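Side-chain contacts in 2,3-dihydroxybenzoate-AMP ligase (Bacillus subtilis, PDB 1MDB), which is an AMP-binding enzyme of the ANL superfamily that holds adenosine monophosphate and 2,3-dihydroxy-benzoic acid: residues R213-C218 and V246-G251; I85-E90 and L164-L169; I72-R77 and P177-S182. All blocks are in the same frame, centred on the assembly; numbering follows the deposited sequence.

Contact 1 of 3, residues R213-C218 and V246-G251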
loop_
_atom_site.group_PDB
_atom_site.type_symbol
_atom_site.label_atom_id
_atom_site.label_comp_id
_atom_site.label_asym_id
_atom_site.label_seq_id
_atom_site.Cartn_x
_atom_site.Cartn_y
_atom_site.Cartn_z
ATOM N N ARG A 213 6.532 -9.652 -12.052
ATOM C CA ARG A 213 5.329 -9.438 -12.846
ATOM C C ARG A 213 4.982 -7.952 -12.910
ATOM O O ARG A 213 4.605 -7.447 -13.966
ATOM C CB ARG A 213 4.159 -10.234 -12.269
ATOM C CG ARG A 213 4.046 -11.658 -12.794
ATOM C CD ARG A 213 3.250 -11.721 -14.105
ATOM N NE ARG A 213 4.012 -11.292 -15.275
ATOM C CZ ARG A 213 3.463 -10.802 -16.382
ATOM N NH1 ARG A 213 2.146 -10.672 -16.468
ATOM N NH2 ARG A 213 4.226 -10.442 -17.408
ATOM N N SER A 214 5.123 -7.250 -11.787
ATOM C CA SER A 214 4.829 -5.819 -11.756
ATOM C C SER A 214 5.781 -5.083 -12.695
ATOM O O SER A 214 5.391 -4.132 -13.355
ATOM C CB SER A 214 4.979 -5.271 -10.334
ATOM O OG SER A 214 4.091 -5.922 -9.440
ATOM N N VAL A 215 7.036 -5.517 -12.732
ATOM C CA VAL A 215 8.027 -4.907 -13.607
ATOM C C VAL A 215 7.599 -5.068 -15.075
ATOM O O VAL A 215 7.569 -4.102 -15.848
ATOM C CB VAL A 215 9.420 -5.556 -13.406
ATOM C CG1 VAL A 215 10.321 -5.229 -14.589
ATOM C CG2 VAL A 215 10.057 -5.039 -12.115
ATOM N N GLU A 216 7.266 -6.293 -15.447
ATOM C CA GLU A 216 6.837 -6.577 -16.808
ATOM C C GLU A 216 5.543 -5.840 -17.152
ATOM O O GLU A 216 5.472 -5.154 -18.171
ATOM C CB GLU A 216 6.667 -8.084 -16.985
ATOM C CG GLU A 216 7.984 -8.840 -16.878
ATOM C CD GLU A 216 7.797 -10.334 -16.757
ATOM O OE1 GLU A 216 8.808 -11.064 -16.787
ATOM O OE2 GLU A 216 6.640 -10.785 -16.624
ATOM N N VAL A 217 4.530 -5.955 -16.299
ATOM C CA VAL A 217 3.260 -5.271 -16.549
ATOM C C VAL A 217 3.390 -3.744 -16.564
ATOM O O VAL A 217 2.639 -3.068 -17.255
ATOM C CB VAL A 217 2.187 -5.642 -15.494
ATOM C CG1 VAL A 217 0.905 -4.865 -15.758
ATOM C CG2 VAL A 217 1.905 -7.124 -15.536
ATOM N N CYS A 218 4.344 -3.201 -15.813
ATOM C CA CYS A 218 4.510 -1.751 -15.752
ATOM C C CYS A 218 5.636 -1.186 -16.637
ATOM O O CYS A 218 5.917 0.011 -16.611
ATOM C CB CYS A 218 4.709 -1.321 -14.289
ATOM S SG CYS A 218 3.273 -1.690 -13.213
ATOM N N VAL A 246 11.441 -1.288 -8.850
ATOM C CA VAL A 246 12.366 -0.430 -9.587
ATOM C C VAL A 246 13.821 -0.901 -9.448
ATOM O O VAL A 246 14.606 -0.778 -10.387
ATOM C CB VAL A 246 12.231 1.054 -9.122
ATOM C CG1 VAL A 246 13.230 1.950 -9.857
ATOM C CG2 VAL A 246 10.813 1.546 -9.395
ATOM N N LEU A 247 14.177 -1.455 -8.293
ATOM C CA LEU A 247 15.540 -1.935 -8.089
ATOM C C LEU A 247 15.676 -3.262 -8.820
ATOM O O LEU A 247 16.750 -3.616 -9.286
ATOM C CB LEU A 247 15.843 -2.152 -6.600
ATOM C CG LEU A 247 15.711 -1.008 -5.590
ATOM C CD1 LEU A 247 16.162 -1.518 -4.231
ATOM C CD2 LEU A 247 16.539 0.192 -6.002
ATOM N N TYR A 248 14.571 -3.997 -8.915
ATOM C CA TYR A 248 14.577 -5.280 -9.600
ATOM C C TYR A 248 14.937 -5.061 -11.065
ATOM O O TYR A 248 15.690 -5.837 -11.654
ATOM C CB TYR A 248 13.195 -5.940 -9.519
ATOM C CG TYR A 248 13.117 -7.303 -10.193
ATOM C CD1 TYR A 248 13.225 -8.481 -9.448
ATOM C CD2 TYR A 248 12.957 -7.410 -11.577
ATOM C CE1 TYR A 248 13.175 -9.730 -10.064
ATOM C CE2 TYR A 248 12.902 -8.652 -12.204
ATOM C CZ TYR A 248 13.009 -9.808 -11.444
ATOM O OH TYR A 248 12.920 -11.038 -12.060
ATOM N N ALA A 249 14.389 -3.997 -11.640
ATOM C CA ALA A 249 14.599 -3.672 -13.047
ATOM C C ALA A 249 15.831 -2.829 -13.340
ATOM O O ALA A 249 16.085 -2.499 -14.494
ATOM C CB ALA A 249 13.356 -2.971 -13.606
ATOM N N GLY A 250 16.574 -2.463 -12.302
ATOM C CA GLY A 250 17.770 -1.667 -12.495
ATOM C C GLY A 250 17.511 -0.191 -12.702
ATOM O O GLY A 250 18.376 0.530 -13.195
ATOM N N GLY A 251 16.322 0.269 -12.329
ATOM C CA GLY A 251 16.000 1.677 -12.483
ATOM C C GLY A 251 16.521 2.513 -11.335
ATOM O O GLY A 251 17.421 2.092 -10.606
#

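Contact 2 of 3, residues I85-E90 and L164-L169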
loop_
_atom_site.group_PDB
_atom_site.type_symbol
_atom_site.label_atom_id
_atom_site.label_comp_id
_atom_site.label_asym_id
_atom_site.label_seq_id
_atom_site.Cartn_x
_atom_site.Cartn_y
_atom_site.Cartn_z
ATOM N N ILE A 85 13.630 7.388 3.401
ATOM C CA ILE A 85 15.044 7.763 3.428
ATOM C C ILE A 85 15.893 6.589 2.947
ATOM O O ILE A 85 15.419 5.454 2.889
ATOM C CB ILE A 85 15.490 8.202 4.848
ATOM C CG1 ILE A 85 15.099 7.145 5.880
ATOM C CG2 ILE A 85 14.832 9.526 5.207
ATOM C CD1 ILE A 85 15.436 7.531 7.318
ATOM N N LYS A 86 17.143 6.876 2.591
ATOM C CA LYS A 86 18.064 5.869 2.081
ATOM C C LYS A 86 18.281 4.705 3.041
ATOM O O LYS A 86 18.382 3.561 2.620
ATOM C CB LYS A 86 19.420 6.509 1.762
ATOM C CG LYS A 86 19.378 7.583 0.686
ATOM C CD LYS A 86 20.782 7.912 0.172
ATOM C CE LYS A 86 21.695 8.422 1.281
ATOM N NZ LYS A 86 21.168 9.660 1.889
ATOM N N GLU A 87 18.361 5.009 4.329
ATOM C CA GLU A 87 18.582 3.987 5.344
ATOM C C GLU A 87 17.635 2.798 5.212
ATOM O O GLU A 87 18.049 1.649 5.367
ATOM C CB GLU A 87 18.457 4.605 6.737
ATOM C CG GLU A 87 19.621 5.489 7.139
ATOM C CD GLU A 87 19.822 6.684 6.217
ATOM O OE1 GLU A 87 18.824 7.326 5.823
ATOM O OE2 GLU A 87 20.989 6.992 5.901
ATOM N N PHE A 88 16.367 3.065 4.916
ATOM C CA PHE A 88 15.387 1.994 4.754
ATOM C C PHE A 88 15.975 0.847 3.947
ATOM O O PHE A 88 15.906 -0.316 4.347
ATOM C CB PHE A 88 14.145 2.526 4.035
ATOM C CG PHE A 88 13.092 1.485 3.766
ATOM C CD1 PHE A 88 12.191 1.111 4.761
ATOM C CD2 PHE A 88 12.971 0.913 2.501
ATOM C CE1 PHE A 88 11.171 0.181 4.496
ATOM C CE2 PHE A 88 11.959 -0.018 2.218
ATOM C CZ PHE A 88 11.056 -0.382 3.218
ATOM N N PHE A 89 16.567 1.184 2.805
ATOM C CA PHE A 89 17.127 0.176 1.915
ATOM C C PHE A 89 18.304 -0.636 2.438
ATOM O O PHE A 89 18.368 -1.848 2.212
ATOM C CB PHE A 89 17.481 0.813 0.563
ATOM C CG PHE A 89 16.287 1.342 -0.172
ATOM C CD1 PHE A 89 15.919 2.677 -0.059
ATOM C CD2 PHE A 89 15.500 0.490 -0.942
ATOM C CE1 PHE A 89 14.780 3.162 -0.706
ATOM C CE2 PHE A 89 14.363 0.957 -1.592
ATOM C CZ PHE A 89 14.000 2.298 -1.474
ATOM N N GLU A 90 19.247 0.006 3.113
ATOM C CA GLU A 90 20.372 -0.746 3.634
ATOM C C GLU A 90 19.866 -1.575 4.812
ATOM O O GLU A 90 20.346 -2.681 5.064
ATOM C CB GLU A 90 21.514 0.189 4.069
ATOM C CG GLU A 90 21.273 1.031 5.314
ATOM C CD GLU A 90 22.499 1.871 5.672
ATOM O OE1 GLU A 90 23.618 1.483 5.276
ATOM O OE2 GLU A 90 22.352 2.903 6.355
ATOM N N LEU A 164 20.776 3.297 20.178
ATOM C CA LEU A 164 21.881 2.900 19.306
ATOM C C LEU A 164 21.896 3.565 17.930
ATOM O O LEU A 164 20.938 3.457 17.166
ATOM C CB LEU A 164 21.883 1.379 19.122
ATOM C CG LEU A 164 21.920 0.514 20.387
ATOM C CD1 LEU A 164 21.727 -0.954 20.005
ATOM C CD2 LEU A 164 23.245 0.708 21.121
ATOM N N PRO A 165 22.997 4.262 17.599
ATOM C CA PRO A 165 23.143 4.940 16.310
ATOM C C PRO A 165 23.265 3.905 15.200
ATOM O O PRO A 165 24.179 3.082 15.216
ATOM C CB PRO A 165 24.443 5.732 16.476
ATOM C CG PRO A 165 24.534 5.949 17.968
ATOM C CD PRO A 165 24.119 4.606 18.493
ATOM N N LEU A 166 22.342 3.931 14.248
ATOM C CA LEU A 166 22.392 2.998 13.142
ATOM C C LEU A 166 23.746 3.072 12.448
ATOM O O LEU A 166 24.319 2.041 12.089
ATOM C CB LEU A 166 21.294 3.318 12.126
ATOM C CG LEU A 166 21.305 2.475 10.845
ATOM C CD1 LEU A 166 21.149 0.999 11.188
ATOM C CD2 LEU A 166 20.166 2.929 9.930
ATOM N N GLU A 167 24.255 4.293 12.274
ATOM C CA GLU A 167 25.527 4.515 11.591
ATOM C C GLU A 167 26.729 3.840 12.245
ATOM O O GLU A 167 27.726 3.572 11.578
ATOM C CB GLU A 167 25.810 6.017 11.458
ATOM C CG GLU A 167 26.195 6.698 12.764
ATOM C CD GLU A 167 26.453 8.191 12.600
ATOM O OE1 GLU A 167 26.782 8.855 13.606
ATOM O OE2 GLU A 167 26.325 8.703 11.468
ATOM N N ASP A 168 26.639 3.564 13.542
ATOM C CA ASP A 168 27.750 2.923 14.236
ATOM C C ASP A 168 27.692 1.394 14.202
ATOM O O ASP A 168 28.467 0.727 14.881
ATOM C CB ASP A 168 27.827 3.413 15.691
ATOM C CG ASP A 168 28.180 4.895 15.792
ATOM O OD1 ASP A 168 29.026 5.360 15.002
ATOM O OD2 ASP A 168 27.625 5.596 16.663
ATOM N N LEU A 169 26.792 0.837 13.396
ATOM C CA LEU A 169 26.667 -0.614 13.309
ATOM C C LEU A 169 27.467 -1.268 12.181
ATOM O O LEU A 169 27.922 -2.403 12.314
ATOM C CB LEU A 169 25.191 -1.006 13.193
ATOM C CG LEU A 169 24.392 -0.827 14.484
ATOM C CD1 LEU A 169 22.911 -1.046 14.233
ATOM C CD2 LEU A 169 24.912 -1.805 15.519
#

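Contact 3 of 3, residues I72-R77 and P177-S182. With SO4 (sulfate ion), chain B.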
loop_
_atom_site.group_PDB
_atom_site.type_symbol
_atom_site.label_atom_id
_atom_site.label_comp_id
_atom_site.label_asym_id
_atom_site.label_seq_id
_atom_site.Cartn_x
_atom_site.Cartn_y
_atom_site.Cartn_z
ATOM N N ILE A 72 21.355 -9.955 16.750
ATOM C CA ILE A 72 20.132 -10.253 16.012
ATOM C C ILE A 72 20.387 -11.528 15.229
ATOM O O ILE A 72 21.391 -11.633 14.536
ATOM C CB ILE A 72 19.763 -9.115 15.038
ATOM C CG1 ILE A 72 19.320 -7.883 15.835
ATOM C CG2 ILE A 72 18.647 -9.574 14.097
ATOM C CD1 ILE A 72 18.992 -6.697 14.985
ATOM N N GLN A 73 19.484 -12.494 15.340
ATOM C CA GLN A 73 19.673 -13.765 14.652
ATOM C C GLN A 73 18.652 -14.072 13.563
ATOM O O GLN A 73 17.632 -13.393 13.427
ATOM C CB GLN A 73 19.648 -14.902 15.670
ATOM C CG GLN A 73 20.542 -14.692 16.880
ATOM C CD GLN A 73 20.349 -15.790 17.904
ATOM O OE1 GLN A 73 20.444 -16.975 17.577
ATOM N NE2 GLN A 73 20.072 -15.410 19.145
ATOM N N GLN A 74 18.943 -15.115 12.796
ATOM C CA GLN A 74 18.065 -15.556 11.727
ATOM C C GLN A 74 16.687 -15.884 12.318
ATOM O O GLN A 74 16.589 -16.487 13.385
ATOM C CB GLN A 74 18.682 -16.783 11.034
ATOM C CG GLN A 74 17.888 -17.312 9.847
ATOM C CD GLN A 74 18.728 -18.205 8.943
ATOM O OE1 GLN A 74 19.424 -19.111 9.412
ATOM N NE2 GLN A 74 18.665 -17.956 7.638
ATOM N N LYS A 75 15.641 -15.475 11.610
ATOM C CA LYS A 75 14.246 -15.663 12.020
ATOM C C LYS A 75 13.773 -14.582 13.003
ATOM O O LYS A 75 12.578 -14.469 13.280
ATOM C CB LYS A 75 14.012 -17.053 12.632
ATOM C CG LYS A 75 14.015 -18.201 11.629
ATOM C CD LYS A 75 13.322 -19.444 12.197
ATOM C CE LYS A 75 13.985 -19.926 13.480
ATOM N NZ LYS A 75 13.216 -21.020 14.143
ATOM N N ASP A 76 14.698 -13.792 13.536
ATOM C CA ASP A 76 14.313 -12.723 14.460
ATOM C C ASP A 76 13.470 -11.688 13.731
ATOM O O ASP A 76 13.737 -11.372 12.566
ATOM C CB ASP A 76 15.534 -11.991 15.022
ATOM C CG ASP A 76 16.125 -12.674 16.227
ATOM O OD1 ASP A 76 15.438 -13.520 16.823
ATOM O OD2 ASP A 76 17.274 -12.347 16.588
ATOM N N ARG A 77 12.460 -11.157 14.411
ATOM C CA ARG A 77 11.637 -10.123 13.812
ATOM C C ARG A 77 12.181 -8.767 14.210
ATOM O O ARG A 77 12.642 -8.565 15.340
ATOM C CB ARG A 77 10.174 -10.252 14.241
ATOM C CG ARG A 77 9.396 -11.225 13.379
ATOM C CD ARG A 77 9.835 -12.649 13.659
ATOM N NE ARG A 77 9.364 -13.083 14.971
ATOM C CZ ARG A 77 9.665 -14.252 15.525
ATOM N NH1 ARG A 77 10.448 -15.109 14.876
ATOM N NH2 ARG A 77 9.167 -14.572 16.720
ATOM N N PRO A 177 24.537 -17.007 7.772
ATOM C CA PRO A 177 23.818 -18.274 7.638
ATOM C C PRO A 177 23.141 -18.324 6.278
ATOM O O PRO A 177 22.889 -17.282 5.663
ATOM C CB PRO A 177 22.804 -18.217 8.779
ATOM C CG PRO A 177 23.508 -17.388 9.812
ATOM C CD PRO A 177 24.084 -16.278 8.969
ATOM N N GLU A 178 22.854 -19.532 5.806
ATOM C CA GLU A 178 22.196 -19.685 4.521
ATOM C C GLU A 178 20.747 -19.237 4.601
ATOM O O GLU A 178 20.033 -19.591 5.535
ATOM C CB GLU A 178 22.231 -21.140 4.061
ATOM C CG GLU A 178 21.301 -21.407 2.887
ATOM C CD GLU A 178 21.336 -22.847 2.434
ATOM O OE1 GLU A 178 21.058 -23.738 3.268
ATOM O OE2 GLU A 178 21.640 -23.087 1.248
ATOM N N VAL A 179 20.327 -18.447 3.622
ATOM C CA VAL A 179 18.957 -17.973 3.559
ATOM C C VAL A 179 18.338 -18.644 2.341
ATOM O O VAL A 179 18.867 -18.540 1.237
ATOM C CB VAL A 179 18.875 -16.440 3.371
ATOM C CG1 VAL A 179 17.423 -16.010 3.334
ATOM C CG2 VAL A 179 19.610 -15.725 4.493
ATOM N N LYS A 180 17.224 -19.335 2.551
ATOM C CA LYS A 180 16.533 -20.022 1.474
ATOM C C LYS A 180 15.482 -19.144 0.808
ATOM O O LYS A 180 14.838 -18.312 1.449
ATOM C CB LYS A 180 15.857 -21.287 1.998
ATOM C CG LYS A 180 16.800 -22.333 2.565
ATOM C CD LYS A 180 15.985 -23.486 3.120
ATOM C CE LYS A 180 16.846 -24.523 3.800
ATOM N NZ LYS A 180 15.977 -25.590 4.374
ATOM N N SER A 181 15.316 -19.350 -0.488
ATOM C CA SER A 181 14.351 -18.612 -1.283
ATOM C C SER A 181 12.944 -18.887 -0.770
ATOM O O SER A 181 12.030 -18.092 -0.983
ATOM C CB SER A 181 14.448 -19.054 -2.745
ATOM O OG SER A 181 14.337 -17.945 -3.613
ATOM N N SER A 182 12.777 -20.020 -0.096
ATOM C CA SER A 182 11.475 -20.403 0.429
ATOM C C SER A 182 11.214 -19.900 1.850
ATOM O O SER A 182 10.116 -20.076 2.379
ATOM C CB SER A 182 11.329 -21.929 0.385
ATOM O OG SER A 182 12.360 -22.556 1.124
HETATM S S SO4 B . 10.243 -18.975 15.622
HETATM O O1 SO4 B . 9.262 -17.936 15.997
HETATM O O2 SO4 B . 9.857 -19.592 14.336
HETATM O O3 SO4 B . 11.580 -18.363 15.494
HETATM O O4 SO4 B . 10.287 -20.007 16.680
#

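Contact 1 of 3, residues R213-C218 and V246-G251
V215 meets Y248 and A249 through apolar contacts alone, with CG2 nearest the Y248 ring and CG1 nearest A249, whose CB also lies close to CG2. CG2 lies 3.8 Å from CD2 of Y248, approaching the ring obliquely, and the two side chains cross at about a right angle. CG1 of V215 rests 3.9 Å from CB of A249. The valine can serve both partners because CG1 stands anti to the backbone N (chi1 163°), which leaves CG2 on the flank beside that nitrogen, where the tyrosine ring arrives.

Polar bonds belong to each segment separately. R213 grips E216 side-on, with NE and NH2 both directed at the single oxygen OE2; the NH2 to OE2 distance is 2.6 Å. That oxygen lies only 3° out of the guanidinium plane, whereas NH2 meets it on the anti side, 22° out of the carboxylate plane. A further nitrogen of R213, NH1, binds the carbonyl of M357. At the other segment, G250 has positive phi and closes the helix in a Schellman motif, with G251 N bonded to V246 O at 2.8 Å.

The contact thus joins the C-terminal part of helix 204-218 to the end of helix 242-248 and the residue just after it. I208 and K212 also touch Y248, whose ring makes a cation-pi contact with R34, while strand 337-339 packs against V217 and C218 and helix 86-98 against L247.

Contact 2 of 3, residues I85-E90 and L164-L169
L166 sets one methyl, CD2, against the aliphatic part of E87, 3.8 Å from CG and 4.0 Å from CB. The two side chains cross at a slant, so the leucine leans on the methylenes of the glutamate and its carboxylate takes no part in the touch. A bend at chi2 (61°) turns that carboxylate off the line of CB and CG, which leaves the hydrocarbon part of E87 to meet the methyl.

E90, one helical turn further on, points head-on at L166 and reaches the same methyl: its OE2 lies 4.2 Å from CD2 of L166, a loose approach of an oxygen to a carbon. The glutamate runs out straight beyond CG (chi2 178°), which carries its carboxylate to the leucine. This acid is buried, and its polar needs are met away from L166. OE1 forms a salt bridge with NE of R59 and a hydrogen bond with NE2 of H170, the residue that directly follows the second segment, and OE2 is hydrogen-bonded elsewhere in the protein as well. Such partners would probably favour the ionised form of the acid, and bonds to both oxygens probably limit the rotation of its carboxylate.

L166 itself begins a short 3-10 segment after strand 164-165, and its side chain also packs on I155 and A157 of strand 154-157. Those same strands run parallel in the mixed sheet that includes 77-80, and helix 86-98 comes between 77-80 and 101-104, two parallel neighbours in the same sheet. The arrangement is therefore helix-on-sheet packing in an alpha/beta layer, where the helix of a beta-alpha-beta crossover lies against the sheet, here in the AMP-binding part of the enzyme.

Contact 3 of 3, residues I72-R77 and P177-S182
Between Q73 and D76 the chain makes a type II beta turn, closed by D76 N to Q73 O at 3.0 Å, which presents the side chain of Q74 to an irregular segment beginning at P177. Q74 spans the gap stretched out, its CG anti to the backbone N (chi1 -177°), and ends in a nearly straight hydrogen bond from NE2 to the carbonyl O of E178, 3.0 Å long with an angle of 172° at the hydrogen. The acceptor lies in the amide plane of Q74, whereas the donor stands above the carbonyl plane of E178, 43° out of it. The other end of the amide, OE1, lies 3.6 Å from CB of P177, and CG2 of V179 comes near NE2, so the amide sits among backbone oxygen and aliphatic carbon.

R77 NH1, just after the turn, reaches back to K75 O at 2.7 Å. K75 and R77 lie beside a sulfate ion, probably from the crystallisation liquor, and hold it by weak bonds: its O3 lies at the edge of the R77 guanidinium, in plane, and 3.4 Å from NZ of K75. The backbone N of K3 binds the sulfate too.

This is a surface contact in which a beta turn leading from helix 53-70 into strand 77-80 is tied, side chain to main chain, to the loop preceding strand 184-189.

How the contacts relate
The three contacts all lie in the AMP-binding part of the enzyme but differ in character: contact 1 is helix against helix end, contact 2 helix against sheet edge, contact 3 loop against loop at the surface. Contacts 1 and 2 touch, with CD1 of L247 3.9 Å from CD2 of F89, although their centres are 25 Å apart. Contact 2 lies within the stretch of chain that contact 3 brings together; their centres are 20 Å apart and their nearest atoms about 7 Å. Contacts 1 and 3 do not touch. As for the pocket, the side chain of V215 in contact 1 is about 13 Å from 2,3-dihydroxy-benzoic acid.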